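Bacteriocin immunity protein (Pseudomonas aeruginosa, PDB 6W0V) binds the nuclease domain of pyocin S8 as its cognate immunity protein and so probably protects the producing cell from the toxin's DNase activity. Local coordinates at residues B[5-8]-B[9-13]; B[17-21]-B[22-26]; B[28-31]-B[32-36]; B[64-67]-B[68-72]. The protein carries 1 engineered substitution. All blocks are in the same frame, centred on the assembly; numbering follows the deposited sequence.

Contact 1 (B[5-8]-B[9-13]); sequences SDHT and EAEFF. Engineered in segment 5-8: His7 (natural residue Tyr).
Extended at phi/psi -72/155°, Thr8 is the last residue before helix 9-21, and its carbonyl O takes the N-H of Phe12 at 2.9 Å, closing the first turn of the helix. The side chain of Glu11 folds back from that turn: with CG anti to the backbone N and the chain extended beyond it, the carboxylate reaches the backbone of 5-8, where OE2 accepts from Thr8 N at 2.9 Å. The donor meets the anti side of OE2, out of the carboxylate plane, and His7 CA lies only 3.2 Å from the same oxygen. In the other direction Thr8 OG1 accepts from Glu11 N at 3.0 Å, although the exact place of this hydroxyl is less certain. The two reciprocal bonds form a capping box with Thr8 as N-cap, which closes off N-H groups at the start of the helix and places a carboxylate near the helix N-terminus, where the dipole would probably stabilise its negative charge. His7, an engineered residue in place of the natural Tyr, packs against Glu11 and Phe12. The Phe12 ring stands edge-to-face on it, CD1 3.6 Å above the centre of the imidazole, with ring centroids 5.0 Å apart and planes at 81°. Glu11 CG lies near the plane of the same imidazole, at its edge, 3.8 Å from ND1; this buried nitrogen has no hydrogen-bonding partner in the model. Phe80 packs on both His7 and Phe12, while Phe12 continues inward to Ile37 and Ala40 of helix 27-41 and Ile68 of helix 61-74.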
loop_
_atom_site.group_PDB
_atom_site.type_symbol
_atom_site.label_atom_id
_atom_site.label_comp_id
_atom_site.label_asym_id
_atom_site.label_seq_id
_atom_site.Cartn_x
_atom_site.Cartn_y
_atom_site.Cartn_z
ATOM N N SER B 5 -23.870 7.759 6.441
ATOM C CA SER B 5 -25.256 7.764 6.967
ATOM C C SER B 5 -26.022 6.543 6.447
ATOM O O SER B 5 -27.051 6.215 7.038
ATOM C CB SER B 5 -25.945 9.030 6.602
ATOM O OG SER B 5 -26.015 9.158 5.197
ATOM N N ASP B 6 -25.543 5.922 5.365
ATOM C CA ASP B 6 -26.144 4.700 4.771
ATOM C C ASP B 6 -25.622 3.457 5.491
ATOM O O ASP B 6 -26.167 2.372 5.250
ATOM C CB ASP B 6 -25.801 4.552 3.289
ATOM C CG ASP B 6 -26.267 5.689 2.403
ATOM O OD1 ASP B 6 -27.391 6.177 2.623
ATOM O OD2 ASP B 6 -25.498 6.060 1.484
ATOM N N HIS B 7 -24.582 3.591 6.311
ATOM C CA HIS B 7 -24.028 2.441 7.060
ATOM C C HIS B 7 -24.478 2.496 8.508
ATOM O O HIS B 7 -24.505 3.594 9.077
ATOM C CB HIS B 7 -22.509 2.438 7.108
ATOM C CG HIS B 7 -21.837 2.346 5.789
ATOM N ND1 HIS B 7 -21.219 1.190 5.361
ATOM C CD2 HIS B 7 -21.626 3.274 4.839
ATOM C CE1 HIS B 7 -20.664 1.412 4.190
ATOM N NE2 HIS B 7 -20.902 2.680 3.846
ATOM N N THR B 8 -24.694 1.334 9.107
ATOM C CA THR B 8 -24.618 1.207 10.576
ATOM C C THR B 8 -23.140 1.305 10.948
ATOM O O THR B 8 -22.260 1.020 10.102
ATOM C CB THR B 8 -25.257 -0.084 11.089
ATOM O OG1 THR B 8 -24.413 -1.138 10.634
ATOM C CG2 THR B 8 -26.686 -0.260 10.623
ATOM N N GLU B 9 -22.862 1.713 12.175
ATOM C CA GLU B 9 -21.466 1.770 12.655
ATOM C C GLU B 9 -20.843 0.379 12.555
ATOM O O GLU B 9 -19.717 0.283 12.076
ATOM C CB GLU B 9 -21.405 2.249 14.095
ATOM C CG GLU B 9 -19.993 2.214 14.621
ATOM C CD GLU B 9 -19.843 2.947 15.926
ATOM O OE1 GLU B 9 -19.686 2.275 16.961
ATOM O OE2 GLU B 9 -19.909 4.185 15.894
ATOM N N ALA B 10 -21.544 -0.662 13.008
ATOM C CA ALA B 10 -21.016 -2.046 13.004
ATOM C C ALA B 10 -20.650 -2.413 11.563
ATOM O O ALA B 10 -19.563 -2.980 11.342
ATOM C CB ALA B 10 -22.027 -2.994 13.595
ATOM N N GLU B 11 -21.530 -2.055 10.626
ATOM C CA GLU B 11 -21.394 -2.320 9.171
ATOM C C GLU B 11 -20.103 -1.665 8.684
ATOM O O GLU B 11 -19.267 -2.339 8.069
ATOM C CB GLU B 11 -22.633 -1.778 8.464
ATOM C CG GLU B 11 -22.612 -1.909 6.958
ATOM C CD GLU B 11 -23.878 -1.353 6.337
ATOM O OE1 GLU B 11 -24.080 -1.561 5.126
ATOM O OE2 GLU B 11 -24.672 -0.742 7.076
ATOM N N PHE B 12 -19.935 -0.390 8.999
ATOM C CA PHE B 12 -18.754 0.390 8.586
ATOM C C PHE B 12 -17.508 -0.143 9.291
ATOM O O PHE B 12 -16.435 -0.284 8.680
ATOM C CB PHE B 12 -18.977 1.852 8.929
ATOM C CG PHE B 12 -18.060 2.746 8.156
ATOM C CD1 PHE B 12 -18.264 2.953 6.804
ATOM C CD2 PHE B 12 -16.969 3.324 8.772
ATOM C CE1 PHE B 12 -17.421 3.791 6.102
ATOM C CE2 PHE B 12 -16.127 4.159 8.064
ATOM C CZ PHE B 12 -16.346 4.374 6.724
ATOM N N PHE B 13 -17.651 -0.439 10.577
ATOM C CA PHE B 13 -16.541 -0.949 11.408
ATOM C C PHE B 13 -16.041 -2.268 10.818
ATOM O O PHE B 13 -14.823 -2.509 10.803
ATOM C CB PHE B 13 -16.984 -1.148 12.852
ATOM C CG PHE B 13 -15.878 -1.735 13.682
ATOM C CD1 PHE B 13 -14.765 -0.975 13.994
ATOM C CD2 PHE B 13 -15.917 -3.060 14.084
ATOM C CE1 PHE B 13 -13.728 -1.520 14.733
ATOM C CE2 PHE B 13 -14.876 -3.602 14.821
ATOM C CZ PHE B 13 -13.785 -2.829 15.144
#

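Contact 2 (B[17-21]-B[22-26]); sequences SELFN and RSFSS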
loop_
_atom_site.group_PDB
_atom_site.type_symbol
_atom_site.label_atom_id
_atom_site.label_comp_id
_atom_site.label_asym_id
_atom_site.label_seq_id
_atom_site.Cartn_x
_atom_site.Cartn_y
_atom_site.Cartn_z
ATOM N N SER B 17 -12.381 -3.236 9.738
ATOM C CA SER B 17 -11.818 -4.447 10.369
ATOM C C SER B 17 -11.230 -5.342 9.280
ATOM O O SER B 17 -10.140 -5.862 9.489
ATOM C CB SER B 17 -12.849 -5.171 11.158
ATOM O OG SER B 17 -12.285 -6.333 11.742
ATOM N N GLU B 18 -11.921 -5.465 8.151
ATOM C CA GLU B 18 -11.451 -6.290 7.012
ATOM C C GLU B 18 -10.011 -5.907 6.678
ATOM O O GLU B 18 -9.204 -6.801 6.476
ATOM C CB GLU B 18 -12.326 -6.093 5.780
ATOM C CG GLU B 18 -13.709 -6.678 5.934
ATOM C CD GLU B 18 -14.522 -6.678 4.658
ATOM O OE1 GLU B 18 -13.969 -7.062 3.620
ATOM O OE2 GLU B 18 -15.698 -6.298 4.708
ATOM N N LEU B 19 -9.705 -4.615 6.624
ATOM C CA LEU B 19 -8.356 -4.157 6.213
ATOM C C LEU B 19 -7.299 -4.663 7.192
ATOM O O LEU B 19 -6.177 -4.912 6.758
ATOM C CB LEU B 19 -8.338 -2.639 6.089
ATOM C CG LEU B 19 -9.305 -2.080 5.053
ATOM C CD1 LEU B 19 -9.218 -0.572 5.002
ATOM C CD2 LEU B 19 -9.030 -2.680 3.679
ATOM N N PHE B 20 -7.625 -4.802 8.472
ATOM C CA PHE B 20 -6.652 -5.279 9.484
ATOM C C PHE B 20 -6.608 -6.801 9.496
ATOM O O PHE B 20 -5.539 -7.344 9.793
ATOM C CB PHE B 20 -7.023 -4.762 10.867
ATOM C CG PHE B 20 -6.816 -3.282 11.010
ATOM C CD1 PHE B 20 -7.769 -2.388 10.547
ATOM C CD2 PHE B 20 -5.666 -2.784 11.595
ATOM C CE1 PHE B 20 -7.571 -1.026 10.665
ATOM C CE2 PHE B 20 -5.477 -1.419 11.720
ATOM C CZ PHE B 20 -6.431 -0.545 11.264
ATOM N N ASN B 21 -7.740 -7.450 9.210
ATOM C CA ASN B 21 -7.978 -8.856 9.622
ATOM C C ASN B 21 -8.206 -9.786 8.428
ATOM O O ASN B 21 -7.994 -10.993 8.611
ATOM C CB ASN B 21 -9.137 -8.914 10.611
ATOM C CG ASN B 21 -8.829 -8.090 11.840
ATOM O OD1 ASN B 21 -7.746 -8.212 12.407
ATOM N ND2 ASN B 21 -9.749 -7.227 12.235
ATOM N N ARG B 22 -8.654 -9.269 7.281
ATOM C CA ARG B 22 -9.065 -10.096 6.116
ATOM C C ARG B 22 -7.885 -10.172 5.150
ATOM O O ARG B 22 -7.151 -9.179 5.020
ATOM C CB ARG B 22 -10.312 -9.534 5.424
ATOM C CG ARG B 22 -10.486 -9.942 3.966
ATOM C CD ARG B 22 -11.782 -9.397 3.391
ATOM N NE ARG B 22 -12.106 -9.951 2.081
ATOM C CZ ARG B 22 -13.082 -9.520 1.279
ATOM N NH1 ARG B 22 -13.848 -8.494 1.618
ATOM N NH2 ARG B 22 -13.282 -10.120 0.118
ATOM N N SER B 23 -7.717 -11.318 4.500
ATOM C CA SER B 23 -6.797 -11.457 3.351
ATOM C C SER B 23 -7.573 -11.181 2.065
ATOM O O SER B 23 -8.551 -11.902 1.766
ATOM C CB SER B 23 -6.116 -12.784 3.331
ATOM O OG SER B 23 -5.068 -12.789 4.281
ATOM N N PHE B 24 -7.148 -10.162 1.339
ATOM C CA PHE B 24 -7.755 -9.793 0.046
ATOM C C PHE B 24 -7.038 -10.560 -1.049
ATOM O O PHE B 24 -5.805 -10.657 -0.999
ATOM C CB PHE B 24 -7.687 -8.289 -0.144
ATOM C CG PHE B 24 -8.607 -7.584 0.805
ATOM C CD1 PHE B 24 -9.945 -7.458 0.490
ATOM C CD2 PHE B 24 -8.146 -7.119 2.021
ATOM C CE1 PHE B 24 -10.806 -6.814 1.355
ATOM C CE2 PHE B 24 -9.014 -6.480 2.889
ATOM C CZ PHE B 24 -10.339 -6.341 2.555
ATOM N N SER B 25 -7.823 -11.089 -1.978
ATOM C CA SER B 25 -7.327 -11.902 -3.111
ATOM C C SER B 25 -6.643 -11.010 -4.141
ATOM O O SER B 25 -5.945 -11.542 -4.992
ATOM C CB SER B 25 -8.433 -12.690 -3.734
ATOM O OG SER B 25 -9.427 -11.828 -4.263
ATOM N N SER B 26 -6.866 -9.707 -4.099
ATOM C CA SER B 26 -6.288 -8.786 -5.100
ATOM C C SER B 26 -6.262 -7.384 -4.533
ATOM O O SER B 26 -7.012 -7.088 -3.582
ATOM C CB SER B 26 -7.070 -8.812 -6.379
ATOM O OG SER B 26 -8.356 -8.245 -6.155
HETATM O O HOH W 1 -6.039 -13.109 6.807
#
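Arg22, Glu18 and Phe24 carry this contact, in which the chain leaves helix 9-21 and a charged pair lies beside an aromatic ring. Arg22 N still bonds to Glu18 O at 2.7 Å, an oxygen that also accepts from Asn21 N. The two side chains then run side by side in the same direction, and Glu18 OE1 meets Arg22 NH1 in a very short salt bridge of 2.5 Å. Because Arg22 is extended from CG to NE, its guanidinium arrives level with the carboxylate; the two planes differ by 31°, and OE1 sits at the guanidinium edge, near its plane. Arg22 is the first residue to depart from helical phi/psi, so the salt bridge spans the C-terminal end of the helix and ties the outgoing loop to its last turn. Phe24 lies under the arginine: CE1 is 3.1 Å from the guanidinium plane, offset toward its rim, and Arg22 CD stands over one face of the phenyl ring, toward its rim. The far end of the ring reaches the helix, with CZ 3.8 Å from Glu18 CB and CE2 3.9 Å from Leu19 CD2. Arg22 NH2 has a second acidic partner in Glu29 of helix 27-41. On the toxin side, Asp76 of the pyocin S8 chain accepts from Phe24 N and hydrogen-bonds Ser23 OG, while Leu78 of that chain packs on Phe24.

Contact 3 (B[28-31]-B[32-36]); sequences KERD and VVVYA
Helix 27-41 carries this contact on the side where the immunity protein meets pyocin S8, and its i to i+4 pairs set the spacing of the side chains. Arg30 O receives Val34 N at 2.9 Å, nearly straight at 173°, and Asp31 O receives Tyr35 N at 2.8 Å. Val32 N is shared less evenly, bonding to Lys28 O at 3.1 Å and only weakly to Glu29 O. Beside the Arg30-Val34 bond the two side chains lie alongside each other, pointing the same way, with CG of the arginine 3.9 Å from Val34 CG2. That methyl also rests 3.5 Å from Arg30 O, so the branch of the valine covers the helix carbonyl as well as the aliphatic stem. Arg30 bends at chi3 (59°) beyond this stem, and its NH1 donates to the carbonyl of Ser79 of the pyocin S8 chain. Tyr35 leans back over the preceding turn, with CG anti to its own carbonyl carbon (chi1 -80°); its edge faces Asp31 O, which lies in the ring plane 3.3 Å from CD2. The carboxylate of Asp31 is engaged across the interface in a salt bridge with Lys93 of the pyocin S8 chain, and Phe81 of that chain packs on Asp31, Val34 and Tyr35. A regular alpha-helix thus offers Arg30, Asp31, Val34 and Tyr35 to the nuclease, consistent with the second helix of the colicin/pyocin immunity fold serving as a toxin-binding element.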
loop_
_atom_site.group_PDB
_atom_site.type_symbol
_atom_site.label_atom_id
_atom_site.label_comp_id
_atom_site.label_asym_id
_atom_site.label_seq_id
_atom_site.Cartn_x
_atom_site.Cartn_y
_atom_site.Cartn_z
ATOM N N LYS B 28 -7.454 -4.928 -6.159
ATOM C CA LYS B 28 -8.768 -4.382 -6.560
ATOM C C LYS B 28 -9.763 -4.671 -5.440
ATOM O O LYS B 28 -10.518 -3.778 -5.074
ATOM C CB LYS B 28 -9.196 -4.999 -7.892
ATOM C CG LYS B 28 -10.663 -4.824 -8.260
ATOM C CD LYS B 28 -11.002 -5.389 -9.623
ATOM C CE LYS B 28 -10.529 -6.814 -9.823
ATOM N NZ LYS B 28 -11.250 -7.469 -10.937
ATOM N N GLU B 29 -9.757 -5.895 -4.930
ATOM C CA GLU B 29 -10.755 -6.314 -3.927
ATOM C C GLU B 29 -10.545 -5.465 -2.683
ATOM O O GLU B 29 -11.532 -4.980 -2.104
ATOM C CB GLU B 29 -10.592 -7.779 -3.576
ATOM C CG GLU B 29 -11.702 -8.276 -2.704
ATOM C CD GLU B 29 -11.504 -9.740 -2.418
ATOM O OE1 GLU B 29 -10.406 -10.102 -1.943
ATOM O OE2 GLU B 29 -12.424 -10.501 -2.719
ATOM N N ARG B 30 -9.299 -5.290 -2.278
ATOM C CA ARG B 30 -9.011 -4.492 -1.072
ATOM C C ARG B 30 -9.411 -3.052 -1.340
ATOM O O ARG B 30 -9.971 -2.415 -0.451
ATOM C CB ARG B 30 -7.546 -4.546 -0.679
ATOM C CG ARG B 30 -7.273 -3.700 0.548
ATOM C CD ARG B 30 -5.842 -3.698 0.971
ATOM N NE ARG B 30 -5.011 -3.209 -0.102
ATOM C CZ ARG B 30 -3.718 -3.011 -0.012
ATOM N NH1 ARG B 30 -3.062 -2.593 -1.079
ATOM N NH2 ARG B 30 -3.085 -3.231 1.124
ATOM N N ASP B 31 -9.151 -2.540 -2.526
ATOM C CA ASP B 31 -9.441 -1.127 -2.848
ATOM C C ASP B 31 -10.925 -0.861 -2.663
ATOM O O ASP B 31 -11.269 0.240 -2.227
ATOM C CB ASP B 31 -9.063 -0.797 -4.284
ATOM C CG ASP B 31 -7.616 -0.402 -4.430
ATOM O OD1 ASP B 31 -6.933 -0.324 -3.397
ATOM O OD2 ASP B 31 -7.203 -0.172 -5.580
ATOM N N VAL B 32 -11.768 -1.825 -3.009
ATOM C CA VAL B 32 -13.236 -1.631 -2.885
ATOM C C VAL B 32 -13.496 -1.280 -1.428
ATOM O O VAL B 32 -14.237 -0.336 -1.190
ATOM C CB VAL B 32 -14.023 -2.874 -3.322
ATOM C CG1 VAL B 32 -15.486 -2.770 -2.916
ATOM C CG2 VAL B 32 -13.897 -3.106 -4.814
ATOM N N VAL B 33 -12.884 -2.018 -0.510
ATOM C CA VAL B 33 -13.127 -1.812 0.944
ATOM C C VAL B 33 -12.499 -0.480 1.328
ATOM O O VAL B 33 -13.159 0.355 1.952
ATOM C CB VAL B 33 -12.569 -2.985 1.758
ATOM C CG1 VAL B 33 -12.621 -2.704 3.248
ATOM C CG2 VAL B 33 -13.307 -4.264 1.424
ATOM N N VAL B 34 -11.248 -0.273 0.977
ATOM C CA VAL B 34 -10.536 0.965 1.370
ATOM C C VAL B 34 -11.370 2.155 0.927
ATOM O O VAL B 34 -11.608 3.050 1.727
ATOM C CB VAL B 34 -9.130 1.032 0.764
ATOM C CG1 VAL B 34 -8.545 2.431 0.904
ATOM C CG2 VAL B 34 -8.223 -0.013 1.384
ATOM N N TYR B 35 -11.798 2.169 -0.321
ATOM C CA TYR B 35 -12.488 3.350 -0.876
ATOM C C TYR B 35 -13.916 3.419 -0.368
ATOM O O TYR B 35 -14.404 4.538 -0.257
ATOM C CB TYR B 35 -12.330 3.404 -2.387
ATOM C CG TYR B 35 -10.969 3.975 -2.626
ATOM C CD1 TYR B 35 -10.754 5.333 -2.458
ATOM C CD2 TYR B 35 -9.876 3.153 -2.769
ATOM C CE1 TYR B 35 -9.487 5.875 -2.571
ATOM C CE2 TYR B 35 -8.602 3.676 -2.901
ATOM C CZ TYR B 35 -8.407 5.042 -2.806
ATOM O OH TYR B 35 -7.160 5.585 -2.917
ATOM N N ALA B 36 -14.536 2.290 -0.053
ATOM C CA ALA B 36 -15.872 2.319 0.572
ATOM C C ALA B 36 -15.704 3.135 1.849
ATOM O O ALA B 36 -16.527 4.026 2.123
ATOM C CB ALA B 36 -16.400 0.938 0.842
#

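Contact 4 (B[64-67]-B[68-72]); sequences VLKR and IKEWR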
loop_
_atom_site.group_PDB
_atom_site.type_symbol
_atom_site.label_atom_id
_atom_site.label_comp_id
_atom_site.label_asym_id
_atom_site.label_seq_id
_atom_site.Cartn_x
_atom_site.Cartn_y
_atom_site.Cartn_z
ATOM N N VAL B 64 -9.309 3.723 13.534
ATOM C CA VAL B 64 -9.767 4.273 12.234
ATOM C C VAL B 64 -11.192 4.780 12.414
ATOM O O VAL B 64 -11.486 5.885 11.986
ATOM C CB VAL B 64 -9.720 3.221 11.124
ATOM C CG1 VAL B 64 -10.369 3.758 9.859
ATOM C CG2 VAL B 64 -8.301 2.736 10.866
ATOM N N LEU B 65 -12.047 3.952 13.008
ATOM C CA LEU B 65 -13.469 4.307 13.178
ATOM C C LEU B 65 -13.534 5.582 14.007
ATOM O O LEU B 65 -14.252 6.494 13.607
ATOM C CB LEU B 65 -14.204 3.161 13.860
ATOM C CG LEU B 65 -15.690 3.415 14.069
ATOM C CD1 LEU B 65 -16.444 3.389 12.749
ATOM C CD2 LEU B 65 -16.255 2.399 15.047
ATOM N N LYS B 66 -12.772 5.640 15.098
ATOM C CA LYS B 66 -12.723 6.848 15.949
ATOM C C LYS B 66 -12.283 8.048 15.112
ATOM O O LYS B 66 -12.903 9.094 15.169
ATOM C CB LYS B 66 -11.739 6.669 17.100
ATOM C CG LYS B 66 -11.745 7.840 18.067
ATOM C CD LYS B 66 -10.634 7.828 19.073
ATOM C CE LYS B 66 -9.377 8.493 18.564
ATOM N NZ LYS B 66 -8.412 8.755 19.656
ATOM N N ARG B 67 -11.203 7.912 14.355
ATOM C CA ARG B 67 -10.674 9.073 13.607
ATOM C C ARG B 67 -11.744 9.556 12.629
ATOM O O ARG B 67 -11.906 10.779 12.468
ATOM C CB ARG B 67 -9.359 8.691 12.939
ATOM C CG ARG B 67 -8.244 8.506 13.954
ATOM C CD ARG B 67 -6.914 8.388 13.261
ATOM N NE ARG B 67 -6.714 7.135 12.564
ATOM C CZ ARG B 67 -6.383 5.985 13.138
ATOM N NH1 ARG B 67 -6.270 5.890 14.449
ATOM N NH2 ARG B 67 -6.148 4.916 12.401
ATOM N N ILE B 68 -12.482 8.630 12.031
ATOM C CA ILE B 68 -13.535 8.986 11.045
ATOM C C ILE B 68 -14.680 9.651 11.783
ATOM O O ILE B 68 -15.117 10.711 11.366
ATOM C CB ILE B 68 -13.998 7.743 10.282
ATOM C CG1 ILE B 68 -12.872 7.285 9.360
ATOM C CG2 ILE B 68 -15.283 8.022 9.533
ATOM C CD1 ILE B 68 -13.125 5.977 8.683
ATOM N N LYS B 69 -15.119 9.024 12.860
ATOM C CA LYS B 69 -16.279 9.540 13.603
ATOM C C LYS B 69 -15.936 10.895 14.199
ATOM O O LYS B 69 -16.772 11.786 14.137
ATOM C CB LYS B 69 -16.636 8.549 14.691
ATOM C CG LYS B 69 -17.346 7.321 14.175
ATOM C CD LYS B 69 -17.487 6.279 15.226
ATOM C CE LYS B 69 -18.267 6.758 16.427
ATOM N NZ LYS B 69 -18.322 5.659 17.405
ATOM N N GLU B 70 -14.757 11.021 14.786
ATOM C CA GLU B 70 -14.407 12.274 15.485
ATOM C C GLU B 70 -14.359 13.387 14.461
ATOM O O GLU B 70 -14.865 14.476 14.711
ATOM C CB GLU B 70 -13.073 12.187 16.192
ATOM C CG GLU B 70 -13.167 11.384 17.448
ATOM C CD GLU B 70 -11.934 11.532 18.302
ATOM O OE1 GLU B 70 -10.889 11.939 17.767
ATOM O OE2 GLU B 70 -12.031 11.248 19.485
ATOM N N TRP B 71 -13.746 13.112 13.327
ATOM C CA TRP B 71 -13.589 14.171 12.329
ATOM C C TRP B 71 -14.963 14.609 11.833
ATOM O O TRP B 71 -15.242 15.818 11.759
ATOM C CB TRP B 71 -12.696 13.681 11.201
ATOM C CG TRP B 71 -12.322 14.893 10.441
ATOM C CD1 TRP B 71 -11.385 15.823 10.780
ATOM C CD2 TRP B 71 -13.058 15.427 9.346
ATOM N NE1 TRP B 71 -11.431 16.869 9.907
ATOM C CE2 TRP B 71 -12.448 16.654 9.018
ATOM C CE3 TRP B 71 -14.132 14.958 8.588
ATOM C CZ2 TRP B 71 -12.901 17.441 7.970
ATOM C CZ3 TRP B 71 -14.562 15.731 7.536
ATOM C CH2 TRP B 71 -13.956 16.950 7.238
ATOM N N ARG B 72 -15.817 13.648 11.523
ATOM C CA ARG B 72 -17.161 13.947 10.987
ATOM C C ARG B 72 -17.966 14.674 12.053
ATOM O O ARG B 72 -18.574 15.688 11.724
ATOM C CB ARG B 72 -17.841 12.651 10.583
ATOM C CG ARG B 72 -17.151 12.044 9.377
ATOM C CD ARG B 72 -17.813 10.779 8.936
ATOM N NE ARG B 72 -19.131 11.102 8.455
ATOM C CZ ARG B 72 -19.421 11.628 7.276
ATOM N NH1 ARG B 72 -18.467 11.847 6.384
ATOM N NH2 ARG B 72 -20.683 11.885 6.977
HETATM O O HOH W 2 -9.693 10.910 20.706
#
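Four successive backbone bonds join 64-67 to 68-71 within helix 61-74: Ile68 N to Val64 O, Lys69 N to Leu65 O, Glu70 N to Lys66 O at 2.7 Å, and Trp71 N to Arg67 O at 3.1 Å. The last is the longest of the four. On the outer side Lys66 and Glu70 are oppositely charged but do not form a direct salt bridge, NZ and OE2 being 4.4 Å apart. A water closes the gap, accepting from Lys66 NZ and donating to Glu70 OE2, both at 2.7 Å. The carboxylate also lies against the lysine stem, OE2 being 3.7 Å from Lys66 CG. One step round the helix, Lys69 crosses Leu65, its CD 3.6 Å from Leu65 CG; beyond a bend at chi3 (60°) its ammonium forms a salt bridge with Glu9 of helix 9-21. Arg67 donates from NH2 and NH1 to the carbonyls of Ile49 and Glu58, tying the helix to the chain before it. Val64 and Ile68 point the same way on the inner side, with Val64 CG1 and Ile68 CD1 in contact at 3.7 Å. Ile68 CG1, anti to its own carbonyl carbon (chi1 -70°), leans back over Val64 O at 3.3 Å. This pair meets Ile16, Phe12 and Phe20 of helix 9-21 and Ile37 of helix 27-41. Water thus bridges the exposed Lys66-Glu70 pair, Lys69 reaches Glu9 directly, and buried Arg67 relies on carbonyl partners, while Val64 and Ile68 pack in the interior.

The four contacts follow one another along a small all-helical chain. Contacts 1 and 2 mark the start and end of helix 9-21, their centres about 17 Å apart: one is a capping box over aromatic packing, the other a salt bridge over a ring. Contacts 3 and 4 lie within helices 27-41 and 61-74, on opposite sides of the chain's centre, and do not touch. Phe12 of contact 1 reaches both, packing on Ala36 and Ile68. Contacts 2 and 3 adjoin through Arg22 and Glu29, and both face pyocin S8, whereas contacts 1 and 4 touch no other chain of the assembly. All four are partly buried; contact 4 lies nearest the chain's centre, contact 2 farthest.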